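Local coordinates for capsular polysaccharide export system protein KpsC (Thermosulfurimonas dismutans, PDB 6MGD) that probably transfers Kdo in beta-2,7 linkage from a cytidine monophosphate-activated donor while building the glycolipid on which bacterial capsules are carried, at residues R113-I127 / I282-L296. Residues are numbered along the deposited sequence; the frame is centred on the assembly and turned at random.
Sequences RKFDNVILERAQRVI and IKLSLQELVAGALLL
R113 reaches across to E288. Its CG is turned in between the backbone N and the carbonyl carbon (chi1 60°), which with a bend at chi3 brings the guanidinium edge to E288. Past CB, CG and CD, R113 NE passes L284 CD2 and bonds weakly to E288 OE1 at 3.3 Å. I282 CG2 and L284 CD2 lie over one guanidinium face, R113 NH1 to I282 CG2 at 3.3 Å; NH1 also bonds weakly to a water held by the K283 backbone. R113 NH2 closes the salt bridge to E288 OE1 at 2.8 Å, nearly straight (162°), on the syn lone pair, guanidinium and carboxylate nearly coplanar. E288 OE2 accepts from S285 N (2.9 Å) and E288 N bonds weakly to S285 OG, a capping box with S285 as N-cap of helix 286-296. A methionine in place of R113 would probably leave E288 without its charged mate. Beyond, L295 is a knob among I119, R122, A123 and V126, its CD2 3.6 Å above the R122 guanidinium plane, while R122 NE pairs with E312. Q287 is another, among L120, A123, Q124 and I127. The axes of helices 117-127 and 286-296 come within 8.5 Å, consistent with A123 and A291 at the crossing. At 89°, this is knobs-into-holes packing of nearly perpendicular helices in a GT-B-clan glycosyltransferase.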
loop_
_atom_site.group_PDB
_atom_site.type_symbol
_atom_site.label_atom_id
_atom_site.label_comp_id
_atom_site.label_asym_id
_atom_site.label_seq_id
_atom_site.Cartn_x
_atom_site.Cartn_y
_atom_site.Cartn_z
ATOM N N ARG A 113 0.840 9.774 16.468
ATOM C CA ARG A 113 0.713 8.520 17.210
ATOM C C ARG A 113 -0.111 8.630 18.490
ATOM O O ARG A 113 0.201 7.977 19.490
ATOM C CB ARG A 113 2.104 7.947 17.523
ATOM C CG ARG A 113 3.011 8.834 18.368
ATOM C CD ARG A 113 4.460 8.382 18.308
ATOM N NE ARG A 113 4.621 6.981 18.682
ATOM C CZ ARG A 113 5.762 6.452 19.114
ATOM N NH1 ARG A 113 6.842 7.212 19.236
ATOM N NH2 ARG A 113 5.821 5.165 19.431
ATOM N N LYS A 114 -1.169 9.438 18.471
ATOM C CA LYS A 114 -2.103 9.477 19.594
ATOM C C LYS A 114 -2.971 8.227 19.514
ATOM O O LYS A 114 -4.071 8.243 18.965
ATOM C CB LYS A 114 -2.940 10.751 19.572
ATOM C CG LYS A 114 -2.628 11.688 18.415
ATOM C CD LYS A 114 -2.883 13.152 18.771
ATOM C CE LYS A 114 -4.337 13.411 19.138
ATOM N NZ LYS A 114 -4.583 13.325 20.606
ATOM N N PHE A 115 -2.459 7.124 20.060
ATOM C CA PHE A 115 -3.133 5.826 20.013
ATOM C C PHE A 115 -3.480 5.411 21.439
ATOM O O PHE A 115 -2.614 4.941 22.184
ATOM C CB PHE A 115 -2.257 4.779 19.331
ATOM C CG PHE A 115 -1.945 5.088 17.891
ATOM C CD1 PHE A 115 -2.849 5.785 17.104
ATOM C CD2 PHE A 115 -0.747 4.684 17.328
ATOM C CE1 PHE A 115 -2.561 6.070 15.779
ATOM C CE2 PHE A 115 -0.452 4.965 16.008
ATOM C CZ PHE A 115 -1.360 5.659 15.231
ATOM N N ASP A 116 -4.745 5.575 21.817
ATOM C CA ASP A 116 -5.175 5.209 23.157
ATOM C C ASP A 116 -5.210 3.687 23.301
ATOM O O ASP A 116 -4.984 2.936 22.347
ATOM C CB ASP A 116 -6.536 5.829 23.466
ATOM C CG ASP A 116 -7.650 5.241 22.627
ATOM O OD1 ASP A 116 -7.408 4.940 21.439
ATOM O OD2 ASP A 116 -8.767 5.076 23.158
ATOM N N ASN A 117 -5.504 3.229 24.519
ATOM C CA ASN A 117 -5.448 1.800 24.806
ATOM C C ASN A 117 -6.497 1.016 24.027
ATOM O O ASN A 117 -6.289 -0.167 23.734
ATOM C CB ASN A 117 -5.623 1.560 26.305
ATOM C CG ASN A 117 -6.918 2.134 26.837
ATOM O OD1 ASN A 117 -7.438 3.114 26.303
ATOM N ND2 ASN A 117 -7.449 1.528 27.891
ATOM N N VAL A 118 -7.622 1.646 23.680
ATOM C CA VAL A 118 -8.713 0.918 23.036
ATOM C C VAL A 118 -8.345 0.549 21.603
ATOM O O VAL A 118 -8.567 -0.585 21.164
ATOM C CB VAL A 118 -10.012 1.740 23.093
ATOM C CG1 VAL A 118 -11.105 1.071 22.272
ATOM C CG2 VAL A 118 -10.460 1.916 24.537
ATOM N N ILE A 119 -7.777 1.497 20.852
ATOM C CA ILE A 119 -7.433 1.224 19.461
ATOM C C ILE A 119 -6.278 0.235 19.353
ATOM O O ILE A 119 -6.157 -0.464 18.340
ATOM C CB ILE A 119 -7.117 2.535 18.713
ATOM C CG1 ILE A 119 -7.106 2.299 17.201
ATOM C CG2 ILE A 119 -5.787 3.117 19.170
ATOM C CD1 ILE A 119 -6.963 3.560 16.387
ATOM N N LEU A 120 -5.428 0.146 20.378
ATOM C CA LEU A 120 -4.377 -0.866 20.367
ATOM C C LEU A 120 -4.953 -2.268 20.513
ATOM O O LEU A 120 -4.380 -3.228 19.984
ATOM C CB LEU A 120 -3.363 -0.588 21.474
ATOM C CG LEU A 120 -2.498 0.657 21.287
ATOM C CD1 LEU A 120 -1.537 0.824 22.454
ATOM C CD2 LEU A 120 -1.744 0.589 19.966
ATOM N N GLU A 121 -6.076 -2.407 21.223
ATOM C CA GLU A 121 -6.733 -3.706 21.324
ATOM C C GLU A 121 -7.233 -4.168 19.961
ATOM O O GLU A 121 -6.983 -5.307 19.549
ATOM C CB GLU A 121 -7.892 -3.644 22.320
ATOM C CG GLU A 121 -7.556 -3.026 23.666
ATOM C CD GLU A 121 -6.450 -3.760 24.398
ATOM O OE1 GLU A 121 -5.703 -3.103 25.153
ATOM O OE2 GLU A 121 -6.327 -4.991 24.220
ATOM N N ARG A 122 -7.947 -3.292 19.248
ATOM C CA ARG A 122 -8.456 -3.647 17.928
ATOM C C ARG A 122 -7.322 -4.018 16.982
ATOM O O ARG A 122 -7.434 -4.984 16.219
ATOM C CB ARG A 122 -9.267 -2.490 17.350
ATOM C CG ARG A 122 -10.476 -2.086 18.169
ATOM C CD ARG A 122 -11.060 -0.806 17.608
ATOM N NE ARG A 122 -11.096 -0.842 16.148
ATOM C CZ ARG A 122 -11.212 0.234 15.377
ATOM N NH1 ARG A 122 -11.296 1.438 15.925
ATOM N NH2 ARG A 122 -11.237 0.106 14.057
ATOM N N ALA A 123 -6.223 -3.259 17.018
ATOM C CA ALA A 123 -5.082 -3.565 16.161
ATOM C C ALA A 123 -4.550 -4.964 16.434
ATOM O O ALA A 123 -4.192 -5.693 15.502
ATOM C CB ALA A 123 -3.981 -2.523 16.358
ATOM N N GLN A 124 -4.495 -5.362 17.707
ATOM C CA GLN A 124 -4.057 -6.715 18.027
ATOM C C GLN A 124 -5.073 -7.754 17.571
ATOM O O GLN A 124 -4.690 -8.853 17.154
ATOM C CB GLN A 124 -3.791 -6.845 19.526
ATOM C CG GLN A 124 -3.136 -8.159 19.911
ATOM C CD GLN A 124 -1.893 -8.447 19.086
ATOM O OE1 GLN A 124 -1.029 -7.585 18.919
ATOM N NE2 GLN A 124 -1.803 -9.662 18.558
ATOM N N ARG A 125 -6.367 -7.425 17.635
ATOM C CA ARG A 125 -7.388 -8.333 17.127
ATOM C C ARG A 125 -7.303 -8.464 15.610
ATOM O O ARG A 125 -7.486 -9.559 15.064
ATOM C CB ARG A 125 -8.778 -7.851 17.548
ATOM C CG ARG A 125 -8.982 -7.740 19.058
ATOM C CD ARG A 125 -9.587 -9.002 19.655
ATOM N NE ARG A 125 -8.742 -10.177 19.457
ATOM C CZ ARG A 125 -7.760 -10.539 20.275
ATOM N NH1 ARG A 125 -7.046 -11.625 20.015
ATOM N NH2 ARG A 125 -7.489 -9.817 21.353
ATOM N N VAL A 126 -7.026 -7.358 14.912
ATOM C CA VAL A 126 -6.932 -7.401 13.455
ATOM C C VAL A 126 -5.719 -8.213 13.020
ATOM O O VAL A 126 -5.772 -8.953 12.030
ATOM C CB VAL A 126 -6.899 -5.972 12.881
ATOM C CG1 VAL A 126 -6.610 -5.997 11.386
ATOM C CG2 VAL A 126 -8.216 -5.263 13.154
ATOM N N ILE A 127 -4.610 -8.093 13.752
ATOM C CA ILE A 127 -3.421 -8.882 13.441
ATOM C C ILE A 127 -3.720 -10.368 13.594
ATOM O O ILE A 127 -3.412 -11.177 12.712
ATOM C CB ILE A 127 -2.240 -8.446 14.327
ATOM C CG1 ILE A 127 -1.763 -7.047 13.926
ATOM C CG2 ILE A 127 -1.100 -9.447 14.239
ATOM C CD1 ILE A 127 -0.729 -6.460 14.862
ATOM N N ILE A 282 10.835 7.841 13.839
ATOM C CA ILE A 282 10.072 7.215 14.912
ATOM C C ILE A 282 10.195 5.701 14.822
ATOM O O ILE A 282 10.177 5.118 13.729
ATOM C CB ILE A 282 8.602 7.666 14.845
ATOM C CG1 ILE A 282 8.523 9.188 14.683
ATOM C CG2 ILE A 282 7.842 7.223 16.085
ATOM C CD1 ILE A 282 9.198 9.966 15.802
ATOM N N LYS A 283 10.332 5.059 15.980
ATOM C CA LYS A 283 10.312 3.606 16.095
ATOM C C LYS A 283 8.928 3.180 16.571
ATOM O O LYS A 283 8.495 3.573 17.659
ATOM C CB LYS A 283 11.395 3.120 17.059
ATOM C CG LYS A 283 11.368 1.625 17.342
ATOM C CD LYS A 283 11.752 0.827 16.112
ATOM C CE LYS A 283 11.726 -0.669 16.381
ATOM N NZ LYS A 283 10.367 -1.146 16.763
ATOM N N LEU A 284 8.233 2.390 15.756
ATOM C CA LEU A 284 6.865 1.980 16.038
ATOM C C LEU A 284 6.793 0.488 16.335
ATOM O O LEU A 284 7.693 -0.285 15.998
ATOM C CB LEU A 284 5.940 2.311 14.862
ATOM C CG LEU A 284 5.648 3.783 14.562
ATOM C CD1 LEU A 284 4.750 3.898 13.342
ATOM C CD2 LEU A 284 5.011 4.460 15.763
ATOM N N SER A 285 5.700 0.094 16.980
ATOM C CA SER A 285 5.367 -1.310 17.160
ATOM C C SER A 285 4.388 -1.742 16.074
ATOM O O SER A 285 3.768 -0.918 15.399
ATOM C CB SER A 285 4.776 -1.561 18.550
ATOM O OG SER A 285 3.443 -1.087 18.630
ATOM N N LEU A 286 4.258 -3.060 15.908
ATOM C CA LEU A 286 3.364 -3.580 14.877
ATOM C C LEU A 286 1.925 -3.132 15.104
ATOM O O LEU A 286 1.185 -2.914 14.138
ATOM C CB LEU A 286 3.448 -5.107 14.830
ATOM C CG LEU A 286 2.695 -5.786 13.684
ATOM C CD1 LEU A 286 3.233 -5.322 12.341
ATOM C CD2 LEU A 286 2.771 -7.302 13.800
ATOM N N GLN A 287 1.515 -2.974 16.365
ATOM C CA GLN A 287 0.159 -2.515 16.648
ATOM C C GLN A 287 -0.023 -1.053 16.263
ATOM O O GLN A 287 -1.073 -0.674 15.730
ATOM C CB GLN A 287 -0.168 -2.728 18.125
ATOM C CG GLN A 287 -0.169 -4.185 18.550
ATOM C CD GLN A 287 -0.196 -4.347 20.054
ATOM O OE1 GLN A 287 -0.444 -3.390 20.789
ATOM N NE2 GLN A 287 0.067 -5.561 20.523
ATOM N N GLU A 288 0.981 -0.214 16.532
ATOM C CA GLU A 288 0.902 1.181 16.113
ATOM C C GLU A 288 0.796 1.289 14.598
ATOM O O GLU A 288 -0.005 2.076 14.078
ATOM C CB GLU A 288 2.117 1.957 16.627
ATOM C CG GLU A 288 2.314 1.883 18.135
ATOM C CD GLU A 288 3.516 2.678 18.612
ATOM O OE1 GLU A 288 3.389 3.909 18.785
ATOM O OE2 GLU A 288 4.591 2.073 18.806
ATOM N N LEU A 289 1.586 0.492 13.874
ATOM C CA LEU A 289 1.518 0.488 12.416
ATOM C C LEU A 289 0.135 0.059 11.937
ATOM O O LEU A 289 -0.475 0.718 11.086
ATOM C CB LEU A 289 2.594 -0.439 11.848
ATOM C CG LEU A 289 3.280 -0.103 10.516
ATOM C CD1 LEU A 289 3.706 -1.381 9.796
ATOM C CD2 LEU A 289 2.421 0.770 9.608
ATOM N N VAL A 290 -0.377 -1.046 12.482
ATOM C CA VAL A 290 -1.669 -1.570 12.049
ATOM C C VAL A 290 -2.791 -0.603 12.408
ATOM O O VAL A 290 -3.666 -0.315 11.582
ATOM C CB VAL A 290 -1.898 -2.968 12.652
ATOM C CG1 VAL A 290 -3.354 -3.392 12.497
ATOM C CG2 VAL A 290 -0.970 -3.978 11.989
ATOM N N ALA A 291 -2.781 -0.079 13.638
ATOM C CA ALA A 291 -3.816 0.866 14.048
ATOM C C ALA A 291 -3.843 2.095 13.150
ATOM O O ALA A 291 -4.914 2.663 12.910
ATOM C CB ALA A 291 -3.607 1.279 15.504
ATOM N N GLY A 292 -2.686 2.516 12.644
ATOM C CA GLY A 292 -2.624 3.670 11.770
ATOM C C GLY A 292 -2.936 3.347 10.324
ATOM O O GLY A 292 -3.760 4.018 9.695
ATOM N N ALA A 293 -2.295 2.307 9.788
ATOM C CA ALA A 293 -2.427 1.997 8.368
ATOM C C ALA A 293 -3.764 1.339 8.042
ATOM O O ALA A 293 -4.339 1.600 6.980
ATOM C CB ALA A 293 -1.274 1.099 7.919
ATOM N N LEU A 294 -4.270 0.484 8.933
ATOM C CA LEU A 294 -5.468 -0.298 8.653
ATOM C C LEU A 294 -6.733 0.255 9.294
ATOM O O LEU A 294 -7.811 0.137 8.703
ATOM C CB LEU A 294 -5.279 -1.747 9.116
ATOM C CG LEU A 294 -4.382 -2.619 8.239
ATOM C CD1 LEU A 294 -4.300 -4.033 8.786
ATOM C CD2 LEU A 294 -4.901 -2.623 6.813
ATOM N N LEU A 295 -6.638 0.855 10.478
ATOM C CA LEU A 295 -7.821 1.247 11.237
ATOM C C LEU A 295 -8.233 2.700 11.020
ATOM O O LEU A 295 -9.425 2.977 10.853
ATOM C CB LEU A 295 -7.596 0.993 12.732
ATOM C CG LEU A 295 -7.970 -0.392 13.278
ATOM C CD1 LEU A 295 -7.338 -1.522 12.472
ATOM C CD2 LEU A 295 -7.586 -0.509 14.746
ATOM N N LEU A 296 -7.284 3.636 11.013
ATOM C CA LEU A 296 -7.595 5.058 10.899
ATOM C C LEU A 296 -7.451 5.598 9.481
ATOM O O LEU A 296 -8.277 6.406 9.047
ATOM C CB LEU A 296 -6.697 5.871 11.837
ATOM C CG LEU A 296 -6.911 5.694 13.339
ATOM C CD1 LEU A 296 -5.785 6.355 14.116
ATOM C CD2 LEU A 296 -8.253 6.271 13.752
HETATM O O HOH W 1 9.767 5.906 18.333
HETATM O O HOH W 2 -11.672 0.807 11.549
#